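ESX-5 secretion system protein EccC5 (Mycobacterium tuberculosis, PDB 6J18) forms part of the ESX-5 type VII secretion system that exports EsxN and a number of PE_PGRS and PPE proteins, this chain being an ATP-bound C-terminal FtsK/SpoIIIE-type ATPase domain. Local coordinates at residues A[230-234]-A[235-239]. Residues are numbered along the deposited sequence; the frame is centred on the assembly and turned at random.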
loop_
_atom_site.group_PDB
_atom_site.type_symbol
_atom_site.label_atom_id
_atom_site.label_comp_id
_atom_site.label_asym_id
_atom_site.label_seq_id
_atom_site.Cartn_x
_atom_site.Cartn_y
_atom_site.Cartn_z
ATOM N N ASN A 230 7.148 10.416 6.074
ATOM C CA ASN A 230 6.845 11.803 5.746
ATOM C C ASN A 230 7.582 12.312 4.507
ATOM O O ASN A 230 7.150 13.273 3.872
ATOM C CB ASN A 230 7.162 12.702 6.941
ATOM C CG ASN A 230 6.154 13.816 7.112
ATOM O OD1 ASN A 230 4.963 13.634 6.856
ATOM N ND2 ASN A 230 6.622 14.977 7.553
ATOM N N ARG A 231 8.696 11.672 4.169
ATOM C CA ARG A 231 9.447 12.031 2.969
ATOM C C ARG A 231 9.594 10.820 2.056
ATOM O O ARG A 231 10.649 10.600 1.460
ATOM C CB ARG A 231 10.823 12.592 3.334
ATOM C CG ARG A 231 11.582 11.766 4.360
ATOM C CD ARG A 231 12.904 12.423 4.733
ATOM N NE ARG A 231 13.864 12.389 3.633
ATOM C CZ ARG A 231 14.829 11.481 3.512
ATOM N NH1 ARG A 231 14.964 10.529 4.428
ATOM N NH2 ARG A 231 15.658 11.524 2.479
ATOM N N ALA A 232 8.520 10.044 1.950
ATOM C CA ALA A 232 8.528 8.788 1.210
ATOM C C ALA A 232 8.815 8.975 -0.276
ATOM O O ALA A 232 9.509 8.160 -0.885
ATOM C CB ALA A 232 7.205 8.073 1.395
ATOM N N ALA A 233 8.275 10.041 -0.855
ATOM C CA ALA A 233 8.446 10.306 -2.278
ATOM C C ALA A 233 9.910 10.558 -2.629
ATOM O O ALA A 233 10.353 10.252 -3.735
ATOM C CB ALA A 233 7.589 11.489 -2.704
ATOM N N ASP A 234 10.656 11.109 -1.677
ATOM C CA ASP A 234 12.059 11.438 -1.901
ATOM C C ASP A 234 12.963 10.213 -1.797
ATOM O O ASP A 234 14.086 10.219 -2.305
ATOM C CB ASP A 234 12.521 12.507 -0.911
ATOM C CG ASP A 234 11.931 13.870 -1.211
ATOM O OD1 ASP A 234 11.030 13.955 -2.070
ATOM O OD2 ASP A 234 12.375 14.858 -0.593
ATOM N N VAL A 235 12.480 9.167 -1.135
ATOM C CA VAL A 235 13.251 7.936 -1.008
ATOM C C VAL A 235 12.586 6.793 -1.770
ATOM O O VAL A 235 13.006 5.642 -1.667
ATOM C CB VAL A 235 13.439 7.529 0.468
ATOM C CG1 VAL A 235 14.221 8.599 1.217
ATOM C CG2 VAL A 235 12.095 7.277 1.132
ATOM N N GLY A 236 11.551 7.122 -2.536
ATOM C CA GLY A 236 10.852 6.145 -3.352
ATOM C C GLY A 236 10.208 5.038 -2.540
ATOM O O GLY A 236 10.275 3.866 -2.908
ATOM N N LEU A 237 9.579 5.413 -1.431
ATOM C CA LEU A 237 8.951 4.445 -0.541
ATOM C C LEU A 237 7.429 4.495 -0.639
ATOM O O LEU A 237 6.838 5.570 -0.729
ATOM C CB LEU A 237 9.391 4.691 0.905
ATOM C CG LEU A 237 8.687 3.890 2.004
ATOM C CD1 LEU A 237 8.973 2.401 1.862
ATOM C CD2 LEU A 237 9.093 4.396 3.379
ATOM N N HIS A 238 6.805 3.321 -0.629
ATOM C CA HIS A 238 5.351 3.219 -0.590
ATOM C C HIS A 238 4.926 2.231 0.486
ATOM O O HIS A 238 5.275 1.052 0.428
ATOM C CB HIS A 238 4.796 2.787 -1.949
ATOM C CG HIS A 238 5.196 3.685 -3.078
ATOM N ND1 HIS A 238 4.591 4.901 -3.312
ATOM C CD2 HIS A 238 6.141 3.542 -4.037
ATOM C CE1 HIS A 238 5.147 5.469 -4.368
ATOM N NE2 HIS A 238 6.091 4.667 -4.824
ATOM N N VAL A 239 4.176 2.713 1.470
ATOM C CA VAL A 239 3.694 1.856 2.546
ATOM C C VAL A 239 2.209 1.553 2.375
ATOM O O VAL A 239 1.373 2.456 2.395
ATOM C CB VAL A 239 3.931 2.493 3.926
ATOM C CG1 VAL A 239 3.467 1.554 5.025
ATOM C CG2 VAL A 239 5.405 2.837 4.106
#
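The end of R231 and the V235 side chain cross at about a right angle, with V235 CG1 over one face of the guanidinium, 3.5 Å from R231 NH2. R231 leaves the backbone with CG between N and the carbonyl carbon, runs straight through chi2 and bends at chi3 (-69°), which lays the guanidinium against the valine. V235 CG2 instead faces the backbone, 3.4 Å from A232 O.

That carbonyl ties the turn together, taking two backbone N-H groups from opposite faces of its plane. V235 N stands well above the plane, 3.1 Å from A232 O. L237 N, 2.8 Å from A232 O, makes an almost straight bond tilted moderately out of it. A weak bond from V235 N to R231 O adds to the helical turn. G236, with phi at +62°, breaks the short helix and swings the chain round, bringing L237 N back to A232 O, the kind of C-terminal helix ending seen in Schellman motifs. The A232 methyl packs alongside L237, CB to CB 4.1 Å, and A232 CB closes to 3.3 Å from L237 O.

Here the short, weakly bonded helix 232-235 passes through G236 into strand 237-244, at the end of a beta-alpha-beta unit that begins with strand 203-208. Strand 237-244 lies parallel between 96-100 and 203-208 in the central sheet, with H238 stacked against F90 and F205 and V239 packing on helix 255-262. R182 bonds to V235 O, and A232 also rests on S94 and H95 in the loop leading into strand 96-100.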